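PDB 4YWE: putative aldehyde dehydrogenase from Burkholderia cenocepacia, which probably oxidises aldehydes with NAD or NADP as the electron acceptor, as do other members of the aldehyde dehydrogenase family. Local coordinates for residues A[101-106]-A[322-328]; A[303-307]-A[376-380]; A[331-337]-A[368-372]; A[339-343]-A[384-390]. All blocks are in the same frame, centred on the assembly; numbering follows the deposited sequence.

Contact 1 (A[101-106]-A[322-328])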
loop_
_atom_site.group_PDB
_atom_site.type_symbol
_atom_site.label_atom_id
_atom_site.label_comp_id
_atom_site.label_asym_id
_atom_site.label_seq_id
_atom_site.Cartn_x
_atom_site.Cartn_y
_atom_site.Cartn_z
ATOM N N GLY A 101 -31.406 -26.268 -4.745
ATOM C CA GLY A 101 -32.801 -25.945 -4.983
ATOM C C GLY A 101 -33.045 -24.606 -5.652
ATOM O O GLY A 101 -34.176 -24.290 -6.025
ATOM N N LYS A 102 -31.988 -23.816 -5.808
ATOM C CA LYS A 102 -32.110 -22.490 -6.403
ATOM C C LYS A 102 -32.460 -22.581 -7.888
ATOM O O LYS A 102 -32.124 -23.564 -8.549
ATOM C CB LYS A 102 -30.815 -21.692 -6.207
ATOM C CG LYS A 102 -29.598 -22.270 -6.910
ATOM C CD LYS A 102 -28.342 -21.493 -6.543
ATOM C CE LYS A 102 -28.067 -21.574 -5.051
ATOM N NZ LYS A 102 -26.947 -20.689 -4.631
ATOM N N PRO A 103 -33.158 -21.559 -8.410
ATOM C CA PRO A 103 -33.490 -21.481 -9.838
ATOM C C PRO A 103 -32.254 -21.533 -10.735
ATOM O O PRO A 103 -31.163 -21.162 -10.302
ATOM C CB PRO A 103 -34.193 -20.126 -9.959
ATOM C CG PRO A 103 -34.773 -19.890 -8.611
ATOM C CD PRO A 103 -33.782 -20.468 -7.642
ATOM N N LEU A 104 -32.437 -21.984 -11.973
ATOM C CA LEU A 104 -31.329 -22.160 -12.908
ATOM C C LEU A 104 -30.594 -20.853 -13.194
ATOM O O LEU A 104 -29.379 -20.847 -13.391
ATOM C CB LEU A 104 -31.839 -22.767 -14.217
ATOM C CG LEU A 104 -32.383 -24.192 -14.107
ATOM C CD1 LEU A 104 -32.863 -24.690 -15.460
ATOM C CD2 LEU A 104 -31.324 -25.123 -13.535
ATOM N N LYS A 105 -31.335 -19.752 -13.215
ATOM C CA LYS A 105 -30.755 -18.439 -13.472
ATOM C C LYS A 105 -29.758 -18.058 -12.378
ATOM O O LYS A 105 -28.699 -17.494 -12.657
ATOM C CB LYS A 105 -31.856 -17.382 -13.582
ATOM C CG LYS A 105 -31.360 -15.998 -13.963
ATOM C CD LYS A 105 -32.513 -15.014 -14.084
ATOM C CE LYS A 105 -32.025 -13.637 -14.506
ATOM N NZ LYS A 105 -33.143 -12.662 -14.625
ATOM N N GLN A 106 -30.102 -18.376 -11.134
ATOM C CA GLN A 106 -29.232 -18.086 -9.998
ATOM C C GLN A 106 -28.064 -19.066 -9.932
ATOM O O GLN A 106 -26.937 -18.686 -9.607
ATOM C CB GLN A 106 -30.029 -18.124 -8.691
ATOM C CG GLN A 106 -31.158 -17.105 -8.625
ATOM C CD GLN A 106 -31.963 -17.198 -7.342
ATOM O OE1 GLN A 106 -31.446 -17.591 -6.297
ATOM N NE2 GLN A 106 -33.238 -16.836 -7.416
ATOM N N SER A 322 -36.803 -26.055 -9.140
ATOM C CA SER A 322 -35.602 -25.390 -9.631
ATOM C C SER A 322 -35.541 -25.382 -11.158
ATOM O O SER A 322 -35.084 -24.412 -11.763
ATOM C CB SER A 322 -34.355 -26.064 -9.061
ATOM O OG SER A 322 -33.208 -25.726 -9.818
ATOM N N ARG A 323 -36.009 -26.463 -11.776
ATOM C CA ARG A 323 -36.000 -26.570 -13.233
ATOM C C ARG A 323 -36.990 -25.597 -13.869
ATOM O O ARG A 323 -36.827 -25.202 -15.023
ATOM C CB ARG A 323 -36.320 -28.001 -13.673
ATOM C CG ARG A 323 -35.246 -29.023 -13.323
ATOM C CD ARG A 323 -33.884 -28.604 -13.854
ATOM N NE ARG A 323 -33.905 -28.333 -15.290
ATOM C CZ ARG A 323 -33.561 -29.213 -16.223
ATOM N NH1 ARG A 323 -33.166 -30.431 -15.877
ATOM N NH2 ARG A 323 -33.610 -28.875 -17.504
ATOM N N ALA A 324 -38.013 -25.213 -13.112
ATOM C CA ALA A 324 -39.012 -24.269 -13.600
ATOM C C ALA A 324 -38.413 -22.873 -13.742
ATOM O O ALA A 324 -38.916 -22.049 -14.507
ATOM C CB ALA A 324 -40.218 -24.240 -12.673
ATOM N N ASP A 325 -37.338 -22.622 -12.996
ATOM C CA ASP A 325 -36.591 -21.367 -13.062
ATOM C C ASP A 325 -37.498 -20.154 -12.864
ATOM O O ASP A 325 -37.555 -19.261 -13.710
ATOM C CB ASP A 325 -35.846 -21.261 -14.396
ATOM C CG ASP A 325 -34.738 -20.225 -14.367
ATOM O OD1 ASP A 325 -34.227 -19.928 -13.266
ATOM O OD2 ASP A 325 -34.374 -19.710 -15.447
ATOM N N LEU A 326 -38.207 -20.132 -11.742
ATOM C CA LEU A 326 -39.117 -19.038 -11.430
ATOM C C LEU A 326 -38.430 -18.003 -10.541
ATOM O O LEU A 326 -37.202 -17.941 -10.490
ATOM C CB LEU A 326 -40.379 -19.577 -10.756
ATOM C CG LEU A 326 -41.125 -20.642 -11.566
ATOM C CD1 LEU A 326 -42.295 -21.208 -10.780
ATOM C CD2 LEU A 326 -41.595 -20.069 -12.895
ATOM N N ASP A 327 -39.222 -17.191 -9.847
ATOM C CA ASP A 327 -38.671 -16.158 -8.973
ATOM C C ASP A 327 -37.947 -16.774 -7.783
ATOM O O ASP A 327 -36.926 -16.260 -7.327
ATOM C CB ASP A 327 -39.772 -15.221 -8.476
ATOM C CG ASP A 327 -40.506 -14.533 -9.605
ATOM O OD1 ASP A 327 -39.890 -13.685 -10.284
ATOM O OD2 ASP A 327 -41.702 -14.835 -9.808
ATOM N N CYS A 328 -38.483 -17.882 -7.288
ATOM C CA CYS A 328 -37.938 -18.522 -6.102
ATOM C C CYS A 328 -38.108 -20.036 -6.173
ATOM O O CYS A 328 -39.056 -20.538 -6.779
ATOM C CB CYS A 328 -38.615 -17.964 -4.848
ATOM S SG CYS A 328 -37.876 -18.484 -3.292
HETATM O O HOH W 1 -34.772 -17.039 -5.157
#
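Pro-103 and Leu-104 meet Ser-322 and Asp-325 where helix 104-124 of the aldehyde dehydrogenase fold begins, with Pro-103 at its N-cap position. The tight part gathers Ser-322, Pro-103 and Asp-325. Ser-322 OG, anti to its own backbone N (chi1 162°), donates to Lys-102 O at 2.7 Å, coming in above the carbonyl plane. Beside it the Pro-103 ring is covered by the loop backbone, with CG 3.6 Å from Leu-326 O, and Pro-103 CB lies 3.3 Å from Asp-325 OD1. The neighbouring Gly-101 has positive phi (101°), a backbone shape that calls for glycine. Ser-322 N is held separately by Ser-35 OG.

The outer side is looser. Leu-104 CD1 touches the exposed Arg-323 side chain at NE, 3.8 Å away, and the Lys-105 chain, extended from CG onward, leads away from the loop. At the other margin a water accepts from Gln-106 NE2 and donates to Asp-327 O, while Gln-106 OE1 accepts from Asn-285 N. Back in the tight part, the Asp-325 carboxylate probably suits the helix dipole, and one N-H of the first turn uses it: Lys-105 N donates to Asp-325 OD1 at 2.9 Å and 164°, from above the carboxylate plane.

Contact 2 (A[303-307]-A[376-380])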
loop_
_atom_site.group_PDB
_atom_site.type_symbol
_atom_site.label_atom_id
_atom_site.label_comp_id
_atom_site.label_asym_id
_atom_site.label_seq_id
_atom_site.Cartn_x
_atom_site.Cartn_y
_atom_site.Cartn_z
ATOM N N TYR A 303 -43.501 5.570 3.759
ATOM C CA TYR A 303 -43.651 4.242 4.349
ATOM C C TYR A 303 -44.810 3.473 3.719
ATOM O O TYR A 303 -44.613 2.401 3.150
ATOM C CB TYR A 303 -43.849 4.342 5.864
ATOM C CG TYR A 303 -44.130 3.013 6.535
ATOM C CD1 TYR A 303 -43.180 1.998 6.538
ATOM C CD2 TYR A 303 -45.344 2.776 7.169
ATOM C CE1 TYR A 303 -43.433 0.782 7.151
ATOM C CE2 TYR A 303 -45.605 1.565 7.785
ATOM C CZ TYR A 303 -44.647 0.571 7.773
ATOM O OH TYR A 303 -44.906 -0.635 8.383
ATOM N N GLU A 304 -46.014 4.028 3.817
ATOM C CA GLU A 304 -47.203 3.387 3.258
ATOM C C GLU A 304 -47.165 3.225 1.727
ATOM O O GLU A 304 -47.563 2.177 1.219
ATOM C CB GLU A 304 -48.462 4.160 3.670
ATOM C CG GLU A 304 -48.710 4.195 5.172
ATOM C CD GLU A 304 -49.159 2.856 5.731
ATOM O OE1 GLU A 304 -49.540 1.971 4.938
ATOM O OE2 GLU A 304 -49.132 2.689 6.968
ATOM N N PRO A 305 -46.703 4.253 0.982
ATOM C CA PRO A 305 -46.613 4.024 -0.467
ATOM C C PRO A 305 -45.641 2.911 -0.869
ATOM O O PRO A 305 -45.951 2.135 -1.772
ATOM C CB PRO A 305 -46.128 5.374 -1.001
ATOM C CG PRO A 305 -46.613 6.359 -0.009
ATOM C CD PRO A 305 -46.483 5.673 1.315
ATOM N N LEU A 306 -44.488 2.833 -0.213
ATOM C CA LEU A 306 -43.484 1.836 -0.570
ATOM C C LEU A 306 -43.918 0.431 -0.152
ATOM O O LEU A 306 -43.620 -0.546 -0.839
ATOM C CB LEU A 306 -42.133 2.181 0.058
ATOM C CG LEU A 306 -40.966 1.259 -0.302
ATOM C CD1 LEU A 306 -40.823 1.134 -1.812
ATOM C CD2 LEU A 306 -39.670 1.761 0.316
ATOM N N VAL A 307 -44.620 0.335 0.973
ATOM C CA VAL A 307 -45.141 -0.947 1.438
ATOM C C VAL A 307 -46.153 -1.495 0.437
ATOM O O VAL A 307 -46.144 -2.687 0.122
ATOM C CB VAL A 307 -45.765 -0.823 2.844
ATOM C CG1 VAL A 307 -46.641 -2.029 3.154
ATOM C CG2 VAL A 307 -44.675 -0.670 3.894
ATOM N N LEU A 376 -44.007 -8.667 5.714
ATOM C CA LEU A 376 -44.699 -8.273 6.936
ATOM C C LEU A 376 -44.412 -6.813 7.267
ATOM O O LEU A 376 -43.314 -6.313 7.020
ATOM C CB LEU A 376 -44.298 -9.175 8.106
ATOM C CG LEU A 376 -44.844 -10.607 8.067
ATOM C CD1 LEU A 376 -43.974 -11.518 7.208
ATOM C CD2 LEU A 376 -44.994 -11.168 9.471
ATOM N N ARG A 377 -45.407 -6.135 7.829
ATOM C CA ARG A 377 -45.311 -4.704 8.083
ATOM C C ARG A 377 -45.499 -4.370 9.557
ATOM O O ARG A 377 -45.979 -5.197 10.333
ATOM C CB ARG A 377 -46.349 -3.951 7.251
ATOM C CG ARG A 377 -47.777 -4.424 7.479
ATOM C CD ARG A 377 -48.778 -3.445 6.896
ATOM N NE ARG A 377 -48.631 -2.120 7.488
ATOM C CZ ARG A 377 -48.991 -0.991 6.888
ATOM N NH1 ARG A 377 -49.519 -1.025 5.672
ATOM N NH2 ARG A 377 -48.820 0.170 7.502
ATOM N N ASP A 378 -45.116 -3.149 9.925
ATOM C CA ASP A 378 -45.272 -2.641 11.287
ATOM C C ASP A 378 -44.574 -3.543 12.295
ATOM O O ASP A 378 -45.024 -3.690 13.430
ATOM C CB ASP A 378 -46.755 -2.500 11.638
ATOM C CG ASP A 378 -47.517 -1.667 10.626
ATOM O OD1 ASP A 378 -46.995 -0.612 10.209
ATOM O OD2 ASP A 378 -48.632 -2.072 10.239
ATOM N N VAL A 379 -43.471 -4.149 11.867
ATOM C CA VAL A 379 -42.715 -5.063 12.710
ATOM C C VAL A 379 -42.023 -4.302 13.832
ATOM O O VAL A 379 -41.225 -3.402 13.572
ATOM C CB VAL A 379 -41.688 -5.856 11.884
ATOM C CG1 VAL A 379 -40.917 -6.814 12.777
ATOM C CG2 VAL A 379 -42.377 -6.607 10.752
ATOM N N PRO A 380 -42.331 -4.658 15.087
ATOM C CA PRO A 380 -41.630 -4.064 16.229
ATOM C C PRO A 380 -40.135 -4.346 16.157
ATOM O O PRO A 380 -39.748 -5.484 15.899
ATOM C CB PRO A 380 -42.264 -4.758 17.440
ATOM C CG PRO A 380 -43.588 -5.255 16.950
ATOM C CD PRO A 380 -43.367 -5.615 15.510
#
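Arg-377 CG stands between its backbone N and carbonyl carbon (chi1 56°), and a bend at chi3 (-59°) turns the guanidinium toward Glu-304, whose own chain is bent at chi2 (-72°) to meet it. The result is an end-on, two-nitrogen grip. Arg-377 NH2 donates to Glu-304 OE2 at 2.6 Å and Arg-377 NH1 to Glu-304 OE1 at 3.1 Å, both on the syn sides of the carboxylate and close to the guanidinium plane.

The other edge of the same guanidinium is taken by the next residue in the chain: Arg-377 NE reaches Asp-378 OD2 at 2.8 Å, with the oxygen tilted from the plane. Two acids therefore hold one arginine and fix its rotation. Tyr-303 secures the second acid, its OH donating to Asp-378 OD1 at 2.8 Å from above the carboxylate plane. Its ring stands nearly perpendicular to the guanidinium, with Tyr-303 CE2 3.5 Å from Arg-377 NH2. A methyl, Val-307 CG1, lies 4.0 Å from Arg-377 NH1, a loose van der Waals contact.

Tyr-303 and Val-307 also rest on Ile-298. Glu-304, Arg-377 and Asp-378 thus make a salt-bridge network tying the partly exposed start of helix 303-315 to the loop after strand 374-376, which lies between strands 354-360 and 394-400 in the mixed sheet.

Contact 3 (A[331-337]-A[368-372])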
loop_
_atom_site.group_PDB
_atom_site.type_symbol
_atom_site.label_atom_id
_atom_site.label_comp_id
_atom_site.label_asym_id
_atom_site.label_seq_id
_atom_site.Cartn_x
_atom_site.Cartn_y
_atom_site.Cartn_z
ATOM N N LEU A 331 -36.863 -24.380 -0.198
ATOM C CA LEU A 331 -35.806 -24.232 0.794
ATOM C C LEU A 331 -34.983 -25.515 0.837
ATOM O O LEU A 331 -35.371 -26.522 0.248
ATOM C CB LEU A 331 -36.388 -23.900 2.167
ATOM C CG LEU A 331 -37.225 -22.618 2.211
ATOM C CD1 LEU A 331 -37.648 -22.285 3.635
ATOM C CD2 LEU A 331 -36.464 -21.456 1.585
ATOM N N ILE A 332 -33.852 -25.478 1.533
ATOM C CA ILE A 332 -32.864 -26.549 1.441
ATOM C C ILE A 332 -33.365 -27.872 2.034
ATOM O O ILE A 332 -33.013 -28.943 1.538
ATOM C CB ILE A 332 -31.530 -26.114 2.093
ATOM C CG1 ILE A 332 -30.415 -27.111 1.765
ATOM C CG2 ILE A 332 -31.683 -25.933 3.591
ATOM C CD1 ILE A 332 -30.128 -27.236 0.284
ATOM N N ASN A 333 -34.191 -27.809 3.077
ATOM C CA ASN A 333 -34.744 -29.022 3.678
ATOM C C ASN A 333 -35.948 -28.734 4.573
ATOM O O ASN A 333 -36.409 -27.597 4.669
ATOM C CB ASN A 333 -33.666 -29.772 4.474
ATOM C CG ASN A 333 -32.975 -28.900 5.508
ATOM O OD1 ASN A 333 -33.582 -28.008 6.099
ATOM N ND2 ASN A 333 -31.692 -29.162 5.731
ATOM N N ALA A 334 -36.448 -29.778 5.228
ATOM C CA ALA A 334 -37.628 -29.668 6.079
ATOM C C ALA A 334 -37.326 -28.924 7.376
ATOM O O ALA A 334 -38.181 -28.210 7.902
ATOM C CB ALA A 334 -38.185 -31.051 6.383
ATOM N N LYS A 335 -36.113 -29.098 7.891
ATOM C CA LYS A 335 -35.707 -28.452 9.135
ATOM C C LYS A 335 -35.688 -26.933 8.991
ATOM O O LYS A 335 -36.074 -26.208 9.908
ATOM C CB LYS A 335 -34.330 -28.954 9.575
ATOM N N GLN A 336 -35.240 -26.457 7.835
ATOM C CA GLN A 336 -35.192 -25.023 7.573
ATOM C C GLN A 336 -36.575 -24.486 7.225
ATOM O O GLN A 336 -36.898 -23.341 7.539
ATOM C CB GLN A 336 -34.204 -24.717 6.447
ATOM C CG GLN A 336 -32.749 -24.916 6.836
ATOM C CD GLN A 336 -32.300 -23.963 7.926
ATOM O OE1 GLN A 336 -31.804 -24.386 8.970
ATOM N NE2 GLN A 336 -32.466 -22.669 7.686
ATOM N N GLN A 337 -37.386 -25.316 6.577
ATOM C CA GLN A 337 -38.750 -24.937 6.225
ATOM C C GLN A 337 -39.598 -24.745 7.479
ATOM O O GLN A 337 -40.401 -23.815 7.562
ATOM C CB GLN A 337 -39.389 -25.990 5.318
ATOM C CG GLN A 337 -40.759 -25.595 4.787
ATOM C CD GLN A 337 -41.434 -26.715 4.017
ATOM O OE1 GLN A 337 -41.212 -27.894 4.290
ATOM N NE2 GLN A 337 -42.265 -26.349 3.047
ATOM N N GLY A 368 -41.941 -31.429 -1.834
ATOM C CA GLY A 368 -40.904 -30.416 -1.832
ATOM C C GLY A 368 -41.029 -29.478 -0.647
ATOM O O GLY A 368 -42.067 -29.437 0.012
ATOM N N PHE A 369 -39.969 -28.724 -0.376
ATOM C CA PHE A 369 -39.956 -27.810 0.760
ATOM C C PHE A 369 -40.123 -26.368 0.290
ATOM O O PHE A 369 -39.186 -25.572 0.345
ATOM C CB PHE A 369 -38.658 -27.968 1.553
ATOM C CG PHE A 369 -38.192 -29.389 1.666
ATOM C CD1 PHE A 369 -38.840 -30.281 2.506
ATOM C CD2 PHE A 369 -37.106 -29.837 0.931
ATOM C CE1 PHE A 369 -38.414 -31.593 2.610
ATOM C CE2 PHE A 369 -36.676 -31.147 1.031
ATOM C CZ PHE A 369 -37.330 -32.026 1.872
ATOM N N TYR A 370 -41.328 -26.039 -0.166
ATOM C CA TYR A 370 -41.586 -24.734 -0.760
ATOM C C TYR A 370 -42.121 -23.726 0.252
ATOM O O TYR A 370 -42.959 -24.051 1.094
ATOM C CB TYR A 370 -42.562 -24.875 -1.930
ATOM C CG TYR A 370 -42.002 -25.697 -3.069
ATOM C CD1 TYR A 370 -41.183 -25.118 -4.029
ATOM C CD2 TYR A 370 -42.280 -27.053 -3.176
ATOM C CE1 TYR A 370 -40.662 -25.864 -5.067
ATOM C CE2 TYR A 370 -41.763 -27.809 -4.214
ATOM C CZ TYR A 370 -40.955 -27.208 -5.156
ATOM O OH TYR A 370 -40.437 -27.952 -6.189
ATOM N N GLN A 371 -41.617 -22.501 0.160
ATOM C CA GLN A 371 -42.049 -21.414 1.027
ATOM C C GLN A 371 -42.122 -20.113 0.237
ATOM O O GLN A 371 -41.106 -19.613 -0.249
ATOM C CB GLN A 371 -41.099 -21.261 2.217
ATOM C CG GLN A 371 -41.341 -20.010 3.046
ATOM C CD GLN A 371 -42.704 -20.001 3.708
ATOM O OE1 GLN A 371 -42.987 -20.818 4.584
ATOM N NE2 GLN A 371 -43.559 -19.078 3.288
ATOM N N ALA A 372 -43.328 -19.575 0.104
ATOM C CA ALA A 372 -43.534 -18.334 -0.630
ATOM C C ALA A 372 -42.933 -17.155 0.125
ATOM O O ALA A 372 -43.001 -17.105 1.353
ATOM C CB ALA A 372 -45.015 -18.107 -0.879
#
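Phe-369 O accepts the shortest polar bond here, from Leu-331 N at 2.7 Å and 160°, with the donor nearly along the C=O axis. One residue further on, Tyr-370 O is reached by a side chain: Gln-337 NE2 donates at 3.1 Å, from above the carbonyl plane and with a bent N-H angle of 138°. Gln-337 can span the distance because its CG is anti to the backbone N (chi1 -174°) and the chain beyond is extended.

To one side of these bonds the Phe-369 ring faces the start of helix 334-349. Asn-333 CA lies over one face in a CH-pi contact, 4.0 Å from the ring centroid, and Ala-334 N sits over the same face toward the rim. Ala-334 CB closes in on Phe-369 CE1 at 3.8 Å. Gln-337 OE1 lies at the ring's edge, its amide plane almost perpendicular to the ring. Asn-333 is the N-cap: its OD1 accepts from Gln-336 N at 2.9 Å, while ND2 makes a weak bond to Asp-185, a calcium ligand.

On the far side of the backbone bond Leu-331 CD1 packs against Gln-371 CB at 3.9 Å, the two side chains pointing the same way. Both also lean on Val-340, so the loop between strands 354-360 and 374-376 is bound to the residues leading into helix 334-349, to its first turn through Ala-334 and Gln-337, and further along at Val-340.

Contact 4 (A[339-343]-A[384-390])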
loop_
_atom_site.group_PDB
_atom_site.type_symbol
_atom_site.label_atom_id
_atom_site.label_comp_id
_atom_site.label_asym_id
_atom_site.label_seq_id
_atom_site.Cartn_x
_atom_site.Cartn_y
_atom_site.Cartn_z
ATOM N N ARG A 339 -38.422 -23.998 10.412
ATOM C CA ARG A 339 -37.878 -22.844 11.119
ATOM C C ARG A 339 -38.513 -21.548 10.626
ATOM O O ARG A 339 -38.822 -20.658 11.419
ATOM C CB ARG A 339 -36.357 -22.784 10.957
ATOM C CG ARG A 339 -35.719 -21.551 11.573
ATOM C CD ARG A 339 -34.208 -21.574 11.428
ATOM N NE ARG A 339 -33.596 -20.366 11.975
ATOM C CZ ARG A 339 -33.297 -20.196 13.259
ATOM N NH1 ARG A 339 -33.553 -21.159 14.134
ATOM N NH2 ARG A 339 -32.742 -19.063 13.668
ATOM N N VAL A 340 -38.708 -21.448 9.315
ATOM C CA VAL A 340 -39.356 -20.286 8.721
ATOM C C VAL A 340 -40.822 -20.240 9.147
ATOM O O VAL A 340 -41.360 -19.171 9.440
ATOM C CB VAL A 340 -39.227 -20.297 7.184
ATOM C CG1 VAL A 340 -39.993 -19.131 6.573
ATOM C CG2 VAL A 340 -37.764 -20.250 6.774
ATOM N N TRP A 341 -41.458 -21.407 9.188
ATOM C CA TRP A 341 -42.846 -21.516 9.624
ATOM C C TRP A 341 -43.029 -20.997 11.047
ATOM O O TRP A 341 -44.030 -20.351 11.356
ATOM C CB TRP A 341 -43.325 -22.968 9.541
ATOM C CG TRP A 341 -43.616 -23.437 8.151
ATOM C CD1 TRP A 341 -43.753 -22.665 7.034
ATOM C CD2 TRP A 341 -43.809 -24.793 7.727
ATOM N NE1 TRP A 341 -44.019 -23.455 5.942
ATOM C CE2 TRP A 341 -44.058 -24.765 6.341
ATOM C CE3 TRP A 341 -43.794 -26.026 8.386
ATOM C CZ2 TRP A 341 -44.292 -25.923 5.601
ATOM C CZ3 TRP A 341 -44.024 -27.175 7.650
ATOM C CH2 TRP A 341 -44.270 -27.115 6.273
ATOM N N ASP A 342 -42.060 -21.286 11.908
ATOM C CA ASP A 342 -42.134 -20.880 13.307
ATOM C C ASP A 342 -42.029 -19.364 13.451
ATOM O O ASP A 342 -42.692 -18.769 14.300
ATOM C CB ASP A 342 -41.040 -21.567 14.125
ATOM C CG ASP A 342 -41.220 -23.072 14.186
ATOM O OD1 ASP A 342 -42.317 -23.554 13.834
ATOM O OD2 ASP A 342 -40.269 -23.772 14.589
ATOM N N PHE A 343 -41.194 -18.747 12.620
ATOM C CA PHE A 343 -41.084 -17.293 12.595
ATOM C C PHE A 343 -42.403 -16.653 12.178
ATOM O O PHE A 343 -42.896 -15.736 12.834
ATOM C CB PHE A 343 -39.972 -16.847 11.643
ATOM C CG PHE A 343 -38.617 -16.774 12.281
ATOM C CD1 PHE A 343 -38.242 -15.660 13.012
ATOM C CD2 PHE A 343 -37.712 -17.812 12.137
ATOM C CE1 PHE A 343 -36.991 -15.585 13.596
ATOM C CE2 PHE A 343 -36.459 -17.742 12.719
ATOM C CZ PHE A 343 -36.099 -16.627 13.448
ATOM N N ARG A 384 -38.646 -10.668 17.695
ATOM C CA ARG A 384 -37.721 -11.691 17.209
ATOM C C ARG A 384 -37.606 -11.689 15.683
ATOM O O ARG A 384 -36.550 -12.001 15.131
ATOM C CB ARG A 384 -38.162 -13.072 17.707
ATOM C CG ARG A 384 -37.360 -14.238 17.151
ATOM C CD ARG A 384 -37.686 -15.533 17.879
ATOM N NE ARG A 384 -36.864 -16.646 17.410
ATOM C CZ ARG A 384 -37.238 -17.512 16.474
ATOM N NH1 ARG A 384 -38.428 -17.400 15.900
ATOM N NH2 ARG A 384 -36.421 -18.491 16.111
ATOM N N LEU A 385 -38.692 -11.325 15.008
ATOM C CA LEU A 385 -38.705 -11.264 13.551
ATOM C C LEU A 385 -37.710 -10.232 13.024
ATOM O O LEU A 385 -37.144 -10.400 11.945
ATOM C CB LEU A 385 -40.113 -10.943 13.043
ATOM C CG LEU A 385 -40.314 -10.959 11.525
ATOM C CD1 LEU A 385 -40.074 -12.354 10.968
ATOM C CD2 LEU A 385 -41.700 -10.461 11.152
ATOM N N ALA A 386 -37.495 -9.169 13.794
ATOM C CA ALA A 386 -36.620 -8.082 13.370
ATOM C C ALA A 386 -35.251 -8.146 14.044
ATOM O O ALA A 386 -34.398 -7.290 13.811
ATOM C CB ALA A 386 -37.278 -6.738 13.650
ATOM N N GLN A 387 -35.043 -9.163 14.874
ATOM C CA GLN A 387 -33.801 -9.290 15.629
ATOM C C GLN A 387 -32.996 -10.525 15.231
ATOM O O GLN A 387 -31.766 -10.485 15.196
ATOM C CB GLN A 387 -34.098 -9.326 17.132
ATOM C CG GLN A 387 -34.478 -7.977 17.723
ATOM C CD GLN A 387 -33.285 -7.050 17.870
ATOM O OE1 GLN A 387 -32.153 -7.502 18.041
ATOM N NE2 GLN A 387 -33.533 -5.748 17.800
ATOM N N GLU A 388 -33.690 -11.619 14.931
ATOM C CA GLU A 388 -33.022 -12.880 14.621
ATOM C C GLU A 388 -33.092 -13.217 13.134
ATOM O O GLU A 388 -34.043 -12.847 12.444
ATOM C CB GLU A 388 -33.627 -14.020 15.444
ATOM C CG GLU A 388 -33.504 -13.822 16.949
ATOM C CD GLU A 388 -34.034 -15.002 17.741
ATOM O OE1 GLU A 388 -34.391 -16.026 17.122
ATOM O OE2 GLU A 388 -34.095 -14.903 18.985
ATOM N N GLU A 389 -32.075 -13.925 12.650
ATOM C CA GLU A 389 -32.006 -14.310 11.245
ATOM C C GLU A 389 -32.999 -15.423 10.933
ATOM O O GLU A 389 -33.024 -16.453 11.603
ATOM C CB GLU A 389 -30.586 -14.752 10.878
ATOM C CG GLU A 389 -30.396 -15.051 9.399
ATOM C CD GLU A 389 -28.950 -15.337 9.040
ATOM O OE1 GLU A 389 -28.352 -16.251 9.648
ATOM O OE2 GLU A 389 -28.409 -14.646 8.150
ATOM N N VAL A 390 -33.815 -15.209 9.907
ATOM C CA VAL A 390 -34.829 -16.179 9.515
ATOM C C VAL A 390 -34.249 -17.192 8.533
ATOM O O VAL A 390 -34.568 -18.381 8.592
ATOM C CB VAL A 390 -36.056 -15.472 8.909
ATOM C CG1 VAL A 390 -37.096 -16.487 8.454
ATOM C CG2 VAL A 390 -36.652 -14.501 9.914
HETATM O O HOH W 2 -37.853 -20.243 14.395
#
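Phe-343 is the bump of this contact, and the segment 384-390 supplies the hollow that receives it. The ring is sandwiched. Over one face the Arg-384 guanidinium lies flat, planes 12° apart and CZ 3.7 Å from the ring centroid, a stacked cation-pi pair. Over the opposite face sits the methyl Val-390 CG2, 3.8 Å from the centroid and only 14° off the ring normal, a CH-pi contact. Leu-385 CD1 adds a more distant apolar touch on Phe-343 CD1, and Glu-389 O approaches Phe-343 CZ obliquely at 3.6 Å.

The Arg-384 side of the sandwich is itself braced. Arg-384 CG is anti to the backbone N (chi1 174°) and the chain runs extended to NE, which carries the guanidinium across the ring. There NE forms a salt bridge with Glu-388 OE1 at 2.6 Å, although the hydrogen-bond angle is poor, and NH2 donates to a water that in turn donates to Arg-339 O. Asp-346 makes a long, weak ion pair with NH1.

Arg-339 borders the hollow with its own extended chain, NH2 making a weak bond to Glu-389 O at 3.3 Å. One face of its guanidinium meets the rim of the Phe-343 ring. Arg-339 NH1 and Arg-384 NH2, like charges, stand 4.4 Å apart; Glu-388 and Asp-346 probably offset the charge on Arg-384. Val-340 CG2 fits beside Val-390 CG1 at 4.2 Å, and the Val-340 side chain also touches Val-394. A phenylalanine held between a cation-pi stack and a CH-pi contact thus seats helix 334-349 on the short, weakly bonded helix 384-387 and the turn after it, beside the mixed sheet of the aldehyde dehydrogenase fold.

Overall arrangement
Contacts 3 and 4 share helix 334-349 and touch through Leu-331 and Gln-371 against Val-340, so one helix is fastened at its start and again along its length. Contact 3 is the buried one, joined by one backbone bond, one side-chain amide bond and ring packing; contacts 1, 2 and 4 are only partly buried. Contact 1 relies on a carboxylate at a helix start and on a serine hydroxyl, contact 2 on a charged network near the surface, and contact 4 on a cation stacked over an aromatic ring. Contact 2, whose centre lies about 17 Å from that of contact 4, meets it through Val-379 and Leu-376 packing on Ala-386 and Leu-385. Contacts 1 and 2 do not touch.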